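Local atomic coordinates of chorismate synthase (PDB entry 1Q1L), a protein that catalyses the last step of chorismate biosynthesis, eliminating phosphate from 5-enolpyruvylshikimate-3-phosphate to give chorismate, with reduced FMN as cofactor. Residues F184-L190 against M315-R320. Residues are numbered along the deposited sequence.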
ATOM      1  N   PHE A 184     -15.764 -27.653 -15.513  1.00 32.64           N
ATOM      2  CA  PHE A 184     -15.464 -26.342 -14.922  1.00 33.43           C
ATOM      3  C   PHE A 184     -16.766 -25.670 -14.492  1.00 34.47           C
ATOM      4  O   PHE A 184     -16.768 -24.769 -13.655  1.00 34.37           O
ATOM      5  CB  PHE A 184     -14.781 -25.418 -15.941  1.00 32.99           C
ATOM      6  CG  PHE A 184     -13.316 -25.675 -16.133  1.00 32.10           C
ATOM      7  CD1 PHE A 184     -12.672 -26.715 -15.471  1.00 31.31           C
ATOM      8  CD2 PHE A 184     -12.577 -24.863 -16.989  1.00 31.65           C
ATOM      9  CE1 PHE A 184     -11.312 -26.944 -15.656  1.00 31.28           C
ATOM     10  CE2 PHE A 184     -11.217 -25.080 -17.182  1.00 31.77           C
ATOM     11  CZ  PHE A 184     -10.581 -26.126 -16.513  1.00 31.77           C
ATOM     12  N   ALA A 185     -17.875 -26.087 -15.095  1.00 33.13           N
ATOM     13  CA  ALA A 185     -19.168 -25.509 -14.767  1.00 33.21           C
ATOM     14  C   ALA A 185     -19.976 -26.440 -13.877  1.00 33.94           C
ATOM     15  O   ALA A 185     -21.184 -26.279 -13.747  1.00 37.52           O
ATOM     16  CB  ALA A 185     -19.941 -25.215 -16.046  1.00 33.69           C
ATOM     17  N   ASN A 186     -19.310 -27.401 -13.246  1.00 34.63           N
ATOM     18  CA  ASN A 186     -20.012 -28.367 -12.410  1.00 35.77           C
ATOM     19  C   ASN A 186     -19.478 -28.454 -10.975  1.00 35.07           C
ATOM     20  O   ASN A 186     -18.553 -29.219 -10.696  1.00 32.74           O
ATOM     21  CB  ASN A 186     -19.927 -29.746 -13.071  1.00 37.49           C
ATOM     22  CG  ASN A 186     -20.966 -30.704 -12.549  1.00 40.27           C
ATOM     23  OD1 ASN A 186     -21.191 -30.801 -11.342  1.00 42.83           O
ATOM     24  ND2 ASN A 186     -21.602 -31.432 -13.459  1.00 43.42           N
ATOM     25  N   PRO A 187     -20.071 -27.684 -10.044  1.00 35.50           N
ATOM     26  CA  PRO A 187     -19.650 -27.683  -8.637  1.00 37.56           C
ATOM     27  C   PRO A 187     -19.537 -29.093  -8.048  1.00 39.18           C
ATOM     28  O   PRO A 187     -18.535 -29.433  -7.417  1.00 40.49           O
ATOM     29  CB  PRO A 187     -20.738 -26.857  -7.956  1.00 35.94           C
ATOM     30  CG  PRO A 187     -21.096 -25.865  -9.009  1.00 36.98           C
ATOM     31  CD  PRO A 187     -21.171 -26.726 -10.258  1.00 35.85           C
ATOM     32  N   GLU A 188     -20.564 -29.908  -8.261  1.00 40.21           N
ATOM     33  CA  GLU A 188     -20.577 -31.275  -7.750  1.00 39.91           C
ATOM     34  C   GLU A 188     -19.381 -32.078  -8.249  1.00 37.88           C
ATOM     35  O   GLU A 188     -18.748 -32.802  -7.481  1.00 39.85           O
ATOM     36  CB  GLU A 188     -21.877 -31.984  -8.152  1.00 43.38           C
ATOM     37  CG  GLU A 188     -23.144 -31.362  -7.580  1.00 46.76           C
ATOM     38  CD  GLU A 188     -23.383 -29.942  -8.066  1.00 50.01           C
ATOM     39  OE1 GLU A 188     -23.351 -29.719  -9.297  1.00 52.18           O
ATOM     40  OE2 GLU A 188     -23.611 -29.049  -7.220  1.00 53.08           O
ATOM     41  N   LYS A 189     -19.067 -31.957  -9.535  1.00 37.20           N
ATOM     42  CA  LYS A 189     -17.927 -32.684 -10.098  1.00 38.29           C
ATOM     43  C   LYS A 189     -16.607 -32.205  -9.496  1.00 36.18           C
ATOM     44  O   LYS A 189     -15.789 -33.008  -9.040  1.00 35.87           O
ATOM     45  CB  LYS A 189     -17.868 -32.511 -11.620  1.00 40.06           C
ATOM     46  CG  LYS A 189     -18.726 -33.475 -12.408  1.00 43.81           C
ATOM     47  CD  LYS A 189     -18.428 -33.356 -13.898  1.00 48.17           C
ATOM     48  CE  LYS A 189     -19.202 -34.382 -14.716  1.00 51.37           C
ATOM     49  NZ  LYS A 189     -18.845 -34.312 -16.165  1.00 53.38           N
ATOM     50  N   LEU A 190     -16.401 -30.893  -9.518  1.00 35.00           N
ATOM     51  CA  LEU A 190     -15.184 -30.297  -8.968  1.00 32.20           C
ATOM     52  C   LEU A 190     -14.980 -30.785  -7.537  1.00 31.78           C
ATOM     53  O   LEU A 190     -13.917 -31.300  -7.187  1.00 30.08           O
ATOM     54  CB  LEU A 190     -15.296 -28.767  -9.001  1.00 30.76           C
ATOM     55  CG  LEU A 190     -15.242 -28.159 -10.413  1.00 29.45           C
ATOM     56  CD1 LEU A 190     -15.698 -26.711 -10.397  1.00 28.81           C
ATOM     57  CD2 LEU A 190     -13.826 -28.266 -10.947  1.00 27.56           C
HETATM   58  N   MSE A 315     -20.014 -18.077 -11.149  1.00 28.11           N
HETATM   59  CA  MSE A 315     -19.700 -19.435 -11.570  1.00 29.63           C
HETATM   60  C   MSE A 315     -18.463 -19.845 -10.773  1.00 30.96           C
HETATM   61  O   MSE A 315     -17.819 -19.005 -10.137  1.00 32.42           O
HETATM   62  CB  MSE A 315     -19.396 -19.494 -13.074  1.00 27.50           C
HETATM   63  CG  MSE A 315     -20.609 -19.234 -13.975  1.00 31.03           C
HETATM   64 SE   MSE A 315     -22.083 -20.461 -13.619  1.00 38.55          SE
HETATM   65  CE  MSE A 315     -21.402 -22.010 -14.559  1.00 30.53           C
ATOM     66  N   PRO A 316     -18.117 -21.138 -10.788  1.00 28.72           N
ATOM     67  CA  PRO A 316     -16.939 -21.576 -10.036  1.00 30.10           C
ATOM     68  C   PRO A 316     -15.673 -20.891 -10.528  1.00 30.35           C
ATOM     69  O   PRO A 316     -15.483 -20.711 -11.739  1.00 30.39           O
ATOM     70  CB  PRO A 316     -16.894 -23.083 -10.303  1.00 28.85           C
ATOM     71  CG  PRO A 316     -18.329 -23.429 -10.559  1.00 29.14           C
ATOM     72  CD  PRO A 316     -18.795 -22.284 -11.415  1.00 28.93           C
ATOM     73  N   ILE A 317     -14.818 -20.490  -9.593  1.00 27.82           N
ATOM     74  CA  ILE A 317     -13.548 -19.876  -9.969  1.00 28.22           C
ATOM     75  C   ILE A 317     -12.640 -21.057 -10.274  1.00 26.93           C
ATOM     76  O   ILE A 317     -12.502 -21.971  -9.457  1.00 26.13           O
ATOM     77  CB  ILE A 317     -12.918 -19.074  -8.814  1.00 27.99           C
ATOM     78  CG1 ILE A 317     -13.887 -17.994  -8.336  1.00 28.93           C
ATOM     79  CG2 ILE A 317     -11.595 -18.478  -9.270  1.00 28.65           C
ATOM     80  CD1 ILE A 317     -14.340 -17.039  -9.420  1.00 29.43           C
ATOM     81  N   VAL A 318     -12.032 -21.057 -11.450  1.00 25.31           N
ATOM     82  CA  VAL A 318     -11.165 -22.166 -11.821  1.00 24.60           C
ATOM     83  C   VAL A 318      -9.850 -21.650 -12.342  1.00 23.73           C
ATOM     84  O   VAL A 318      -9.808 -20.875 -13.298  1.00 25.27           O
ATOM     85  CB  VAL A 318     -11.822 -23.053 -12.888  1.00 24.74           C
ATOM     86  CG1 VAL A 318     -10.862 -24.177 -13.304  1.00 25.47           C
ATOM     87  CG2 VAL A 318     -13.113 -23.631 -12.346  1.00 25.49           C
ATOM     88  N   VAL A 319      -8.775 -22.103 -11.710  1.00 22.02           N
ATOM     89  CA  VAL A 319      -7.433 -21.678 -12.068  1.00 22.61           C
ATOM     90  C   VAL A 319      -6.539 -22.870 -12.371  1.00 21.64           C
ATOM     91  O   VAL A 319      -6.510 -23.834 -11.611  1.00 23.70           O
ATOM     92  CB  VAL A 319      -6.805 -20.875 -10.902  1.00 18.75           C
ATOM     93  CG1 VAL A 319      -5.541 -20.208 -11.348  1.00 19.26           C
ATOM     94  CG2 VAL A 319      -7.811 -19.867 -10.377  1.00 23.13           C
ATOM     95  N   ARG A 320      -5.797 -22.791 -13.469  1.00 24.76           N
ATOM     96  CA  ARG A 320      -4.894 -23.874 -13.868  1.00 26.91           C
ATOM     97  C   ARG A 320      -3.473 -23.379 -13.610  1.00 26.22           C
ATOM     98  O   ARG A 320      -3.108 -22.281 -14.026  1.00 26.55           O
ATOM     99  CB  ARG A 320      -5.107 -24.211 -15.349  1.00 27.67           C
ATOM    100  CG  ARG A 320      -6.581 -24.241 -15.755  1.00 28.68           C
ATOM    101  CD  ARG A 320      -6.792 -24.966 -17.083  1.00 30.85           C
ATOM    102  NE  ARG A 320      -6.468 -26.384 -16.975  1.00 29.41           N
ATOM    103  CZ  ARG A 320      -5.392 -26.953 -17.508  1.00 30.67           C
ATOM    104  NH1 ARG A 320      -4.521 -26.232 -18.203  1.00 33.04           N
ATOM    105  NH2 ARG A 320      -5.176 -28.249 -17.331  1.00 33.69           N
TER
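This contact belongs to the beta-alpha-beta sandwich of chorismate synthase. The N-terminal end of helix 187-197 and the turn before it pack on one face of an antiparallel sheet, at the start of strand 317-323. Side chains alternate from Pro316, just before the strand, to Val319. Pro316 and Val318 point toward 184-190, whereas Ile317 and Val319 point away, where Ile256 of helix 252-261 meets both. One bump is the Pro316 ring. It fits a hollow formed by the carbonyl of Phe184, the ring of Pro187 and the side chain of Leu190. Pro316 CG lies 3.7 Å from Phe184 O and 4.0 Å from Pro187 CG, and Pro316 CB lies 3.8 Å from Leu190 CD1. Just before the strand, Ala185 CB touches the selenomethionine methyl, Met315 CE, at 3.8 Å. No hydrogen bond joins the segments directly, but Asn302 donates to both Phe184 O and Pro316 O. The helix start is capped locally: Lys189 N donates to Asn186 OD1 (3.0 Å). Further along the strand, the aliphatic part of Arg320 meets the edge of the Phe184 ring, with CD 4.0 Å from Phe184 CZ. The Arg320 guanidinium forms salt bridges with Glu270 and Glu232. Val318 is a second bump: its CG1 lies over one face of the Phe184 ring in a CH-pi contact, 3.6 Å from the ring centroid and only 10° off the normal.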